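Local structure of carbonic anhydrase (Glaciozyma antarctica, 5ZTP) at residues P26-G30 against L79-R83; L73-E78 against L146-T151; M95-S100 against C124-V130. The protein probably catalyses the reversible hydration of carbon dioxide to bicarbonate, as a carbonic anhydrase of the beta class from a cold-adapted yeast. One frame throughout, in Å; residues are numbered along the deposited sequence.

Contacts 1 and 2, centres 11 Å apart on one side of the chain's centre, adjoin through Thr82 OG1 and Ser76 OG, 3.1 Å apart and probably hydrogen-bonded. Contact 3 is remote within the chain, its centre 32 Å from that of contact 1 and 26 Å from that of contact 2, nearest atoms about 20 and 12 Å away. Across the dimer it meets both: Phe98 packs on Ile75, and Thr97 on Leu79, of the second subunit. Segment 95-100 begins two residues after Cys93, probably a zinc ligand as in beta-class relatives. A sulfate ion, probably from the crystallisation liquor, lies about 4 Å from the side chain of Leu27, and one lies about 4 Å from that of Met95.

Contact 1: residues P26-G30 against L79-R83; sequences PLPPG and LLGTR
Two connecting loops touch here: residues 26-30 lead into strand 33-38, while residues 79-83 link helix 66-79 to strand 84-90 of the alpha/beta fold. Pro28 and Pro29 are in polyproline II conformation, and the CA atoms of Pro28 and Leu80 lie 5.0 Å apart. Leu80 (chi1 m, chi2 t) points toward the proline loop; its CD2 is 3.9 Å from Leu27 CG and its CB 4.1 Å from Pro29 CD. Gly81 adopts phi 7°, psi -113°, a conformation other residue types hardly tolerate; its N lies 3.6 Å from Pro29 CD, and a beta carbon here would collide with Thr82 CG2. A cis peptide follows, and Thr82 sets its CG2 4.2 Å from Pro29 CG, while its OG1 bonds to Ser76 OG on the helix. Pro29, Leu80 and Thr82 all touch His57 of strand 56-61. Since prolines lack an amide donor and the facing groups are largely apolar, the loops meet through close fit and van der Waals contact, without hydrogen bonds between them.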
ATOM      1  N   PRO A  26      14.024  14.333  -0.136  1.00 19.07           N
ATOM      2  CA  PRO A  26      13.035  14.874   0.759  1.00 18.70           C
ATOM      3  C   PRO A  26      11.636  14.259   0.596  1.00 18.57           C
ATOM      4  O   PRO A  26      11.404  13.388  -0.232  1.00 18.66           O
ATOM      5  CB  PRO A  26      13.015  16.336   0.348  1.00 19.07           C
ATOM      6  CG  PRO A  26      13.191  16.255  -1.142  1.00 19.29           C
ATOM      7  CD  PRO A  26      14.108  15.090  -1.393  1.00 19.14           C
ATOM      8  N   LEU A  27      10.701  14.791   1.366  1.00 18.54           N
ATOM      9  CA  LEU A  27       9.349  14.258   1.482  1.00 17.90           C
ATOM     10  C   LEU A  27       8.462  14.272   0.219  1.00 17.01           C
ATOM     11  O   LEU A  27       7.934  13.231  -0.137  1.00 16.69           O
ATOM     12  CB  LEU A  27       8.652  14.970   2.663  1.00 18.18           C
ATOM     13  CG  LEU A  27       7.353  14.413   3.253  1.00 18.27           C
ATOM     14  CD1 LEU A  27       7.304  12.886   3.265  1.00 18.59           C
ATOM     15  CD2 LEU A  27       7.158  14.955   4.655  1.00 17.84           C
ATOM     16  N   PRO A  28       8.255  15.441  -0.436  1.00 16.46           N
ATOM     17  CA  PRO A  28       7.273  15.439  -1.521  1.00 16.16           C
ATOM     18  C   PRO A  28       7.793  14.632  -2.677  1.00 16.77           C
ATOM     19  O   PRO A  28       8.940  14.818  -3.032  1.00 18.04           O
ATOM     20  CB  PRO A  28       7.127  16.914  -1.914  1.00 15.79           C
ATOM     21  CG  PRO A  28       8.212  17.643  -1.260  1.00 15.68           C
ATOM     22  CD  PRO A  28       8.848  16.772  -0.221  1.00 16.18           C
ATOM     23  N   PRO A  29       6.968  13.723  -3.263  1.00 17.23           N
ATOM     24  CA  PRO A  29       7.470  12.867  -4.357  1.00 16.54           C
ATOM     25  C   PRO A  29       7.902  13.639  -5.606  1.00 15.41           C
ATOM     26  O   PRO A  29       7.159  14.465  -6.086  1.00 14.84           O
ATOM     27  CB  PRO A  29       6.266  11.956  -4.686  1.00 16.54           C
ATOM     28  CG  PRO A  29       5.368  12.046  -3.508  1.00 16.76           C
ATOM     29  CD  PRO A  29       5.544  13.441  -2.989  1.00 17.16           C
ATOM     30  N   GLY A  30       9.085  13.331  -6.119  1.00 15.12           N
ATOM     31  CA  GLY A  30       9.635  13.990  -7.298  1.00 15.44           C
ATOM     32  C   GLY A  30       8.809  14.004  -8.579  1.00 15.25           C
ATOM     33  O   GLY A  30       8.757  15.032  -9.250  1.00 15.28           O
ATOM     34  N   LEU A  79      -1.434  17.610   0.622  1.00 17.36           N
ATOM     35  CA  LEU A  79      -0.277  17.855   1.460  1.00 17.70           C
ATOM     36  C   LEU A  79       1.051  17.747   0.719  1.00 17.21           C
ATOM     37  O   LEU A  79       1.963  18.486   1.013  1.00 17.24           O
ATOM     38  CB  LEU A  79      -0.273  16.886   2.629  1.00 18.22           C
ATOM     39  CG  LEU A  79      -0.665  17.531   3.963  1.00 18.75           C
ATOM     40  CD1 LEU A  79      -2.070  18.125   3.976  1.00 19.35           C
ATOM     41  CD2 LEU A  79      -0.525  16.468   5.031  1.00 19.03           C
ATOM     42  N   LEU A  80       1.165  16.839  -0.236  1.00 17.03           N
ATOM     43  CA  LEU A  80       2.446  16.586  -0.890  1.00 17.15           C
ATOM     44  C   LEU A  80       2.319  16.730  -2.439  1.00 17.47           C
ATOM     45  O   LEU A  80       1.376  17.358  -2.908  1.00 16.46           O
ATOM     46  CB  LEU A  80       2.914  15.203  -0.455  1.00 17.04           C
ATOM     47  CG  LEU A  80       2.925  15.055   1.082  1.00 16.93           C
ATOM     48  CD1 LEU A  80       2.907  13.606   1.544  1.00 16.91           C
ATOM     49  CD2 LEU A  80       4.127  15.785   1.654  1.00 16.79           C
ATOM     50  N   GLY A  81       3.264  16.194  -3.224  1.00 18.52           N
ATOM     51  CA  GLY A  81       3.092  16.062  -4.723  1.00 19.79           C
ATOM     52  C   GLY A  81       1.824  16.743  -5.282  1.00 19.56           C
ATOM     53  O   GLY A  81       1.763  17.961  -5.296  1.00 19.16           O
ATOM     54  N   THR A  82       0.822  16.045  -5.804  1.00 19.80           N
ATOM     55  CA  THR A  82       0.885  14.877  -6.666  1.00 20.03           C
ATOM     56  C   THR A  82      -0.331  15.170  -7.528  1.00 20.75           C
ATOM     57  O   THR A  82      -1.423  15.385  -7.031  1.00 20.31           O
ATOM     58  CB  THR A  82       0.715  13.455  -6.019  1.00 19.54           C
ATOM     59  OG1 THR A  82      -0.668  13.144  -5.740  1.00 19.28           O
ATOM     60  CG2 THR A  82       1.558  13.284  -4.817  1.00 19.04           C
ATOM     61  N   ARG A  83      -0.140  15.227  -8.821  1.00 22.28           N
ATOM     62  CA  ARG A  83      -1.253  15.503  -9.697  1.00 23.60           C
ATOM     63  C   ARG A  83      -1.335  14.401 -10.725  1.00 22.77           C
ATOM     64  O   ARG A  83      -1.958  14.565 -11.796  1.00 22.20           O
ATOM     65  CB  ARG A  83      -1.156  16.902 -10.312  1.00 25.57           C
ATOM     66  CG  ARG A  83       0.242  17.434 -10.512  1.00 27.14           C
ATOM     67  CD  ARG A  83       1.212  16.495 -11.261  1.00 28.90           C
ATOM     68  NE  ARG A  83       1.073  15.928 -12.616  1.00 29.70           N
ATOM     69  CZ  ARG A  83       0.506  16.467 -13.679  1.00 29.58           C
ATOM     70  NH1 ARG A  83       0.580  15.776 -14.808  1.00 29.42           N
ATOM     71  NH2 ARG A  83      -0.148  17.627 -13.627  1.00 30.09           N
TER

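Contact 2: residues L73-E78 against L146-T151; sequences LVISQE and LILPET
Residues 73-78 form part of the regular helix 66-79, and the facing residues 146-151 are the loop that follows helix 130-143 and enters strand 152-158. The nearest CA pairs are Val74-Ile147 at 6.6 Å and Gln77-Leu148 at 7.6 Å. Polar bonding centres on Gln77, whose CB points toward the loop and whose side chain (chi1 m, chi2 t) extends to it. Leu148 N donates to Gln77 OE1 (2.8 Å, 159°), and Gln77 NE2 donates to Thr151 OG1 (2.8 Å, 133°), so the amide uses its oxygen as acceptor and one N-H as donor. Thr151 OG1 in turn donates to Leu148 O at 2.8 Å. This hydroxyl thereby braces a type I beta turn from Leu148 to Thr151, closed by Thr151 N to Leu148 O at 3.1 Å, with Pro149 well suited to the second position by its fixed phi. The arrangement belongs to a layered alpha/beta fold: helix 66-79 packs against the parallel strands 33-38 and 84-90 through Leu73, and the turn delivers the chain into the neighbouring parallel strand 152-158. Apolar contacts flank the amide. Leu73 CB meets Ile147 CD1 at 4.2 Å, and Val74 CG2 meets Leu146 CB at 4.1 Å; branched and aliphatic residues fill this buried seam. Glu78 (chi1 and chi2 both m) brings OE2 to 3.2 Å from Leu148 CD2, a tight, non-bonded approach, while its OE1 makes a salt bridge to Arg110 of the second subunit.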
ATOM      1  N   LEU A  73      -4.726   9.137  -0.729  1.00 10.13           N
ATOM      2  CA  LEU A  73      -4.639   9.968  -1.930  1.00 10.37           C
ATOM      3  C   LEU A  73      -4.882  11.435  -1.602  1.00 10.81           C
ATOM      4  O   LEU A  73      -4.185  12.342  -2.071  1.00 11.22           O
ATOM      5  CB  LEU A  73      -5.665   9.501  -2.970  1.00 10.17           C
ATOM      6  CG  LEU A  73      -5.264   8.282  -3.778  1.00 10.18           C
ATOM      7  CD1 LEU A  73      -6.436   7.861  -4.638  1.00 10.27           C
ATOM      8  CD2 LEU A  73      -4.056   8.587  -4.644  1.00 10.20           C
ATOM      9  N   VAL A  74      -5.891  11.671  -0.790  1.00 11.06           N
ATOM     10  CA  VAL A  74      -6.188  13.008  -0.387  1.00 11.23           C
ATOM     11  C   VAL A  74      -4.950  13.597   0.285  1.00 11.13           C
ATOM     12  O   VAL A  74      -4.558  14.700  -0.017  1.00 11.29           O
ATOM     13  CB  VAL A  74      -7.465  13.026   0.477  1.00 11.39           C
ATOM     14  CG1 VAL A  74      -7.671  14.377   1.164  1.00 11.29           C
ATOM     15  CG2 VAL A  74      -8.662  12.687  -0.424  1.00 11.54           C
ATOM     16  N   ILE A  75      -4.307  12.845   1.152  1.00 11.33           N
ATOM     17  CA  ILE A  75      -3.083  13.317   1.784  1.00 11.52           C
ATOM     18  C   ILE A  75      -1.952  13.511   0.767  1.00 11.78           C
ATOM     19  O   ILE A  75      -1.310  14.558   0.744  1.00 12.04           O
ATOM     20  CB  ILE A  75      -2.678  12.372   2.925  1.00 11.43           C
ATOM     21  CG1 ILE A  75      -3.658  12.587   4.083  1.00 11.38           C
ATOM     22  CG2 ILE A  75      -1.234  12.609   3.362  1.00 11.33           C
ATOM     23  CD1 ILE A  75      -3.783  11.410   5.032  1.00 11.51           C
ATOM     24  N   SER A  76      -1.734  12.535  -0.099  1.00 12.10           N
ATOM     25  CA  SER A  76      -0.694  12.667  -1.140  1.00 12.59           C
ATOM     26  C   SER A  76      -0.866  13.948  -1.973  1.00 13.00           C
ATOM     27  O   SER A  76       0.083  14.685  -2.159  1.00 12.82           O
ATOM     28  CB  SER A  76      -0.655  11.409  -2.032  1.00 12.34           C
ATOM     29  OG  SER A  76       0.156  11.559  -3.172  1.00 11.86           O
ATOM     30  N   GLN A  77      -2.085  14.213  -2.430  1.00 14.01           N
ATOM     31  CA  GLN A  77      -2.386  15.417  -3.222  1.00 14.99           C
ATOM     32  C   GLN A  77      -2.281  16.748  -2.471  1.00 15.33           C
ATOM     33  O   GLN A  77      -1.523  17.640  -2.867  1.00 14.47           O
ATOM     34  CB  GLN A  77      -3.802  15.333  -3.803  1.00 15.31           C
ATOM     35  CG  GLN A  77      -3.991  14.261  -4.871  1.00 15.93           C
ATOM     36  CD  GLN A  77      -5.149  14.566  -5.827  1.00 16.65           C
ATOM     37  OE1 GLN A  77      -6.165  15.165  -5.451  1.00 17.56           O
ATOM     38  NE2 GLN A  77      -5.009  14.131  -7.063  1.00 17.06           N
ATOM     39  N   GLU A  78      -3.074  16.873  -1.413  1.00 16.36           N
ATOM     40  CA  GLU A  78      -3.344  18.171  -0.746  1.00 17.63           C
ATOM     41  C   GLU A  78      -2.170  18.603   0.140  1.00 17.24           C
ATOM     42  O   GLU A  78      -1.945  19.790   0.390  1.00 15.90           O
ATOM     43  CB  GLU A  78      -4.614  18.087   0.132  1.00 18.47           C
ATOM     44  CG  GLU A  78      -5.836  17.437  -0.515  1.00 19.25           C
ATOM     45  CD  GLU A  78      -6.540  18.330  -1.524  1.00 20.73           C
ATOM     46  OE1 GLU A  78      -6.645  19.534  -1.299  1.00 22.25           O
ATOM     47  OE2 GLU A  78      -6.998  17.836  -2.564  1.00 22.14           O
ATOM     48  N   LEU A 146     -13.232  15.078  -3.981  1.00 14.77           N
ATOM     49  CA  LEU A 146     -12.048  15.216  -3.130  1.00 14.25           C
ATOM     50  C   LEU A 146     -10.705  14.983  -3.811  1.00 14.55           C
ATOM     51  O   LEU A 146      -9.689  15.117  -3.171  1.00 14.42           O
ATOM     52  CB  LEU A 146     -12.147  14.286  -1.941  1.00 13.77           C
ATOM     53  CG  LEU A 146     -12.728  14.901  -0.686  1.00 13.79           C
ATOM     54  CD1 LEU A 146     -13.816  15.921  -0.969  1.00 13.62           C
ATOM     55  CD2 LEU A 146     -13.231  13.778   0.201  1.00 13.95           C
ATOM     56  N   ILE A 147     -10.709  14.597  -5.083  1.00 15.82           N
ATOM     57  CA  ILE A 147      -9.499  14.499  -5.905  1.00 16.59           C
ATOM     58  C   ILE A 147      -9.462  15.752  -6.740  1.00 18.02           C
ATOM     59  O   ILE A 147     -10.497  16.223  -7.195  1.00 18.13           O
ATOM     60  CB  ILE A 147      -9.567  13.309  -6.875  1.00 16.26           C
ATOM     61  CG1 ILE A 147      -9.659  12.012  -6.098  1.00 16.28           C
ATOM     62  CG2 ILE A 147      -8.352  13.250  -7.789  1.00 16.06           C
ATOM     63  CD1 ILE A 147      -8.373  11.634  -5.434  1.00 16.41           C
ATOM     64  N   LEU A 148      -8.274  16.298  -6.946  1.00 19.74           N
ATOM     65  CA  LEU A 148      -8.175  17.571  -7.633  1.00 21.64           C
ATOM     66  C   LEU A 148      -8.574  17.452  -9.094  1.00 23.26           C
ATOM     67  O   LEU A 148      -8.257  16.474  -9.758  1.00 24.36           O
ATOM     68  CB  LEU A 148      -6.764  18.121  -7.539  1.00 22.02           C
ATOM     69  CG  LEU A 148      -6.266  18.368  -6.124  1.00 21.64           C
ATOM     70  CD1 LEU A 148      -4.792  18.741  -6.206  1.00 21.40           C
ATOM     71  CD2 LEU A 148      -7.117  19.407  -5.400  1.00 21.08           C
ATOM     72  N   PRO A 149      -9.269  18.463  -9.605  1.00 25.17           N
ATOM     73  CA  PRO A 149      -9.800  18.411 -10.978  1.00 25.51           C
ATOM     74  C   PRO A 149      -8.725  18.293 -12.104  1.00 24.64           C
ATOM     75  O   PRO A 149      -8.998  17.766 -13.195  1.00 22.30           O
ATOM     76  CB  PRO A 149     -10.582  19.729 -11.082  1.00 26.01           C
ATOM     77  CG  PRO A 149      -9.956  20.629 -10.044  1.00 26.22           C
ATOM     78  CD  PRO A 149      -9.644  19.711  -8.911  1.00 25.58           C
ATOM     79  N   GLU A 150      -7.509  18.764 -11.834  1.00 23.94           N
ATOM     80  CA  GLU A 150      -6.433  18.689 -12.830  1.00 23.02           C
ATOM     81  C   GLU A 150      -5.693  17.328 -12.840  1.00 22.06           C
ATOM     82  O   GLU A 150      -4.781  17.120 -13.631  1.00 22.87           O
ATOM     83  CB  GLU A 150      -5.431  19.832 -12.596  1.00 22.85           C
ATOM     84  CG  GLU A 150      -4.673  19.753 -11.268  1.00 23.44           C
ATOM     85  CD  GLU A 150      -5.171  20.740 -10.229  1.00 23.75           C
ATOM     86  OE1 GLU A 150      -6.415  20.809  -9.992  1.00 24.21           O
ATOM     87  OE2 GLU A 150      -4.302  21.434  -9.654  1.00 22.18           O
ATOM     88  N   THR A 151      -6.071  16.398 -11.973  1.00 21.05           N
ATOM     89  CA  THR A 151      -5.296  15.175 -11.827  1.00 20.55           C
ATOM     90  C   THR A 151      -5.352  14.328 -13.097  1.00 19.66           C
ATOM     91  O   THR A 151      -6.428  14.101 -13.635  1.00 18.80           O
ATOM     92  CB  THR A 151      -5.791  14.365 -10.609  1.00 20.34           C
ATOM     93  OG1 THR A 151      -5.816  15.238  -9.479  1.00 20.22           O
ATOM     94  CG2 THR A 151      -4.876  13.170 -10.311  1.00 19.72           C
TER

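Contact 3: residues M95-S100 against C124-V130; sequences MLTFRS and CLEFPDV
Just beyond Cys93, probably a zinc ligand as in beta-class relatives, residues 95-100 lie against 124-130, the loop that runs into helix 130-143. Residues 95-97 have helical phi/psi without the regular helical hydrogen bonds. Nearest CA pairs are Met95-Glu126 (4.7 Å), Leu96-Pro128 (5.3 Å) and Ser100-Cys124 (5.4 Å). Phe127 N donates to Met95 O (3.1 Å, 163°), and Leu96 CA makes a CA-H...O contact with Phe127 O at 3.4 Å. Arg99 occupies the N-cap position of helix 100-108, whose start is tied to the opposing loop: Ser100 N donates to Glu126 OE2 (2.9 Å), Ser100 OG to Glu126 OE1 (2.8 Å), and Cys124 N to Ser100 OG (3.1 Å). A carboxylate suits this place, accepting from amide and hydroxyl together. At the start of helix 130-143 Asp129 is the N-cap residue, its OD2 accepting from Glu132 N. Met95, all chi angles m, makes an off-centre CH-pi contact from CB to the Phe127 ring (4.1 Å to the centroid). Leu96 CD2 reaches Phe127 CD1 at 3.8 Å and its CD1 Val130 CG2 at 3.7 Å. Phe98 CE2 lies 3.7 Å from Cys124 CB, with Cys124 SG at the ring edge, and Cys124 O is hydrogen-bonded to Arg71 of the second subunit.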
ATOM      1  N   MET A  95      -8.804 -11.216  -5.112  1.00 20.34           N
ATOM      2  CA  MET A  95     -10.116 -10.588  -5.029  1.00 19.89           C
ATOM      3  C   MET A  95     -11.100 -11.078  -6.095  1.00 19.69           C
ATOM      4  O   MET A  95     -12.280 -10.703  -6.066  1.00 21.05           O
ATOM      5  CB  MET A  95      -9.943  -9.072  -5.194  1.00 19.41           C
ATOM      6  CG  MET A  95      -8.971  -8.441  -4.217  1.00 19.31           C
ATOM      7  SD  MET A  95      -9.318  -8.774  -2.485  1.00 19.11           S
ATOM      8  CE  MET A  95     -11.013  -8.212  -2.309  1.00 19.31           C
ATOM      9  N   LEU A  96     -10.605 -11.833  -7.074  1.00 18.47           N
ATOM     10  CA  LEU A  96     -11.473 -12.516  -8.024  1.00 17.78           C
ATOM     11  C   LEU A  96     -12.091 -13.766  -7.364  1.00 17.83           C
ATOM     12  O   LEU A  96     -13.141 -14.231  -7.762  1.00 18.01           O
ATOM     13  CB  LEU A  96     -10.702 -12.895  -9.302  1.00 17.06           C
ATOM     14  CG  LEU A  96     -10.117 -11.768 -10.157  1.00 16.56           C
ATOM     15  CD1 LEU A  96      -8.927 -12.263 -10.969  1.00 15.95           C
ATOM     16  CD2 LEU A  96     -11.165 -11.102 -11.049  1.00 16.39           C
ATOM     17  N   THR A  97     -11.467 -14.289  -6.327  1.00 18.03           N
ATOM     18  CA  THR A  97     -11.802 -15.618  -5.870  1.00 18.24           C
ATOM     19  C   THR A  97     -12.892 -15.666  -4.795  1.00 18.70           C
ATOM     20  O   THR A  97     -13.325 -16.758  -4.441  1.00 19.62           O
ATOM     21  CB  THR A  97     -10.560 -16.310  -5.301  1.00 18.18           C
ATOM     22  OG1 THR A  97     -10.174 -15.671  -4.072  1.00 18.12           O
ATOM     23  CG2 THR A  97      -9.415 -16.262  -6.307  1.00 18.21           C
ATOM     24  N   PHE A  98     -13.346 -14.533  -4.264  1.00 18.57           N
ATOM     25  CA  PHE A  98     -14.362 -14.595  -3.207  1.00 18.78           C
ATOM     26  C   PHE A  98     -15.347 -13.418  -3.120  1.00 18.52           C
ATOM     27  O   PHE A  98     -15.246 -12.409  -3.833  1.00 16.58           O
ATOM     28  CB  PHE A  98     -13.675 -14.773  -1.848  1.00 19.21           C
ATOM     29  CG  PHE A  98     -13.103 -13.502  -1.297  1.00 20.30           C
ATOM     30  CD1 PHE A  98     -11.915 -12.986  -1.792  1.00 20.30           C
ATOM     31  CD2 PHE A  98     -13.757 -12.799  -0.293  1.00 21.56           C
ATOM     32  CE1 PHE A  98     -11.381 -11.806  -1.289  1.00 20.37           C
ATOM     33  CE2 PHE A  98     -13.218 -11.610   0.215  1.00 21.53           C
ATOM     34  CZ  PHE A  98     -12.029 -11.113  -0.296  1.00 20.62           C
ATOM     35  N   ARG A  99     -16.311 -13.599  -2.218  1.00 19.27           N
ATOM     36  CA  ARG A  99     -17.338 -12.614  -1.944  1.00 20.16           C
ATOM     37  C   ARG A  99     -17.317 -12.293  -0.477  1.00 18.79           C
ATOM     38  O   ARG A  99     -16.852 -13.087   0.319  1.00 17.90           O
ATOM     39  CB  ARG A  99     -18.693 -13.159  -2.322  1.00 21.94           C
ATOM     40  CG  ARG A  99     -19.585 -12.141  -3.001  1.00 24.40           C
ATOM     41  CD  ARG A  99     -20.830 -12.833  -3.546  1.00 25.73           C
ATOM     42  NE  ARG A  99     -21.413 -13.684  -2.510  1.00 26.51           N
ATOM     43  CZ  ARG A  99     -21.999 -14.865  -2.713  1.00 27.58           C
ATOM     44  NH1 ARG A  99     -22.111 -15.379  -3.928  1.00 26.81           N
ATOM     45  NH2 ARG A  99     -22.470 -15.551  -1.677  1.00 28.99           N
ATOM     46  N   SER A 100     -17.812 -11.122  -0.111  1.00 18.61           N
ATOM     47  CA  SER A 100     -17.603 -10.623   1.262  1.00 18.60           C
ATOM     48  C   SER A 100     -18.271 -11.486   2.308  1.00 18.26           C
ATOM     49  O   SER A 100     -17.714 -11.705   3.377  1.00 19.42           O
ATOM     50  CB  SER A 100     -18.065  -9.179   1.425  1.00 18.46           C
ATOM     51  OG  SER A 100     -17.125  -8.301   0.839  1.00 18.81           O
ATOM     52  N   CYS A 124     -15.188  -6.088   1.796  1.00 14.97           N
ATOM     53  CA  CYS A 124     -13.950  -6.592   1.221  1.00 14.92           C
ATOM     54  C   CYS A 124     -13.557  -5.939  -0.094  1.00 14.88           C
ATOM     55  O   CYS A 124     -12.370  -5.879  -0.402  1.00 15.56           O
ATOM     56  CB  CYS A 124     -14.006  -8.097   1.055  1.00 15.06           C
ATOM     57  SG  CYS A 124     -14.255  -8.924   2.639  1.00 15.17           S
ATOM     58  N   LEU A 125     -14.534  -5.459  -0.870  1.00 14.25           N
ATOM     59  CA  LEU A 125     -14.253  -4.787  -2.143  1.00 13.48           C
ATOM     60  C   LEU A 125     -13.720  -5.761  -3.244  1.00 13.83           C
ATOM     61  O   LEU A 125     -12.930  -5.379  -4.106  1.00 13.45           O
ATOM     62  CB  LEU A 125     -13.261  -3.629  -1.950  1.00 13.09           C
ATOM     63  CG  LEU A 125     -13.380  -2.351  -1.097  1.00 12.59           C
ATOM     64  CD1 LEU A 125     -14.536  -2.388  -0.150  1.00 12.25           C
ATOM     65  CD2 LEU A 125     -12.088  -2.043  -0.380  1.00 12.49           C
ATOM     66  N   GLU A 126     -14.201  -7.010  -3.223  1.00 14.24           N
ATOM     67  CA  GLU A 126     -13.973  -8.002  -4.280  1.00 14.00           C
ATOM     68  C   GLU A 126     -14.476  -7.517  -5.650  1.00 13.94           C
ATOM     69  O   GLU A 126     -15.246  -6.564  -5.758  1.00 13.20           O
ATOM     70  CB  GLU A 126     -14.633  -9.332  -3.880  1.00 14.36           C
ATOM     71  CG  GLU A 126     -16.163  -9.366  -3.938  1.00 14.82           C
ATOM     72  CD  GLU A 126     -16.846  -9.065  -2.634  1.00 14.70           C
ATOM     73  OE1 GLU A 126     -16.240  -8.418  -1.769  1.00 14.53           O
ATOM     74  OE2 GLU A 126     -18.008  -9.499  -2.494  1.00 15.28           O
ATOM     75  N   PHE A 127     -13.993  -8.160  -6.701  1.00 14.36           N
ATOM     76  CA  PHE A 127     -14.463  -7.872  -8.041  1.00 14.71           C
ATOM     77  C   PHE A 127     -14.456  -9.127  -8.885  1.00 15.33           C
ATOM     78  O   PHE A 127     -13.662 -10.046  -8.655  1.00 15.45           O
ATOM     79  CB  PHE A 127     -13.660  -6.748  -8.737  1.00 15.00           C
ATOM     80  CG  PHE A 127     -12.137  -6.890  -8.652  1.00 15.09           C
ATOM     81  CD1 PHE A 127     -11.416  -7.607  -9.630  1.00 15.13           C
ATOM     82  CD2 PHE A 127     -11.417  -6.265  -7.627  1.00 14.81           C
ATOM     83  CE1 PHE A 127     -10.032  -7.730  -9.557  1.00 14.77           C
ATOM     84  CE2 PHE A 127     -10.037  -6.388  -7.554  1.00 14.78           C
ATOM     85  CZ  PHE A 127      -9.343  -7.113  -8.523  1.00 14.83           C
ATOM     86  N   PRO A 128     -15.369  -9.180  -9.862  1.00 16.05           N
ATOM     87  CA  PRO A 128     -15.419 -10.326 -10.728  1.00 15.94           C
ATOM     88  C   PRO A 128     -14.514 -10.169 -11.970  1.00 16.27           C
ATOM     89  O   PRO A 128     -14.181 -11.148 -12.604  1.00 15.93           O
ATOM     90  CB  PRO A 128     -16.906 -10.376 -11.095  1.00 15.88           C
ATOM     91  CG  PRO A 128     -17.299  -8.931 -11.189  1.00 15.94           C
ATOM     92  CD  PRO A 128     -16.455  -8.215 -10.172  1.00 16.14           C
ATOM     93  N   ASP A 129     -14.130  -8.956 -12.333  1.00 17.45           N
ATOM     94  CA  ASP A 129     -13.391  -8.753 -13.581  1.00 18.38           C
ATOM     95  C   ASP A 129     -12.239  -7.791 -13.339  1.00 17.98           C
ATOM     96  O   ASP A 129     -12.435  -6.719 -12.731  1.00 17.38           O
ATOM     97  CB  ASP A 129     -14.317  -8.202 -14.683  1.00 19.02           C
ATOM     98  CG  ASP A 129     -13.634  -8.119 -16.036  1.00 19.80           C
ATOM     99  OD1 ASP A 129     -13.590  -9.166 -16.707  1.00 21.67           O
ATOM    100  OD2 ASP A 129     -13.163  -7.028 -16.447  1.00 20.02           O
ATOM    101  N   VAL A 130     -11.056  -8.163 -13.839  1.00 16.92           N
ATOM    102  CA  VAL A 130      -9.859  -7.382 -13.577  1.00 16.02           C
ATOM    103  C   VAL A 130      -9.939  -6.057 -14.280  1.00 16.42           C
ATOM    104  O   VAL A 130      -9.629  -5.038 -13.701  1.00 16.99           O
ATOM    105  CB  VAL A 130      -8.590  -8.098 -14.009  1.00 15.55           C
ATOM    106  CG1 VAL A 130      -7.391  -7.167 -13.919  1.00 15.43           C
ATOM    107  CG2 VAL A 130      -8.384  -9.338 -13.158  1.00 15.54           C
TER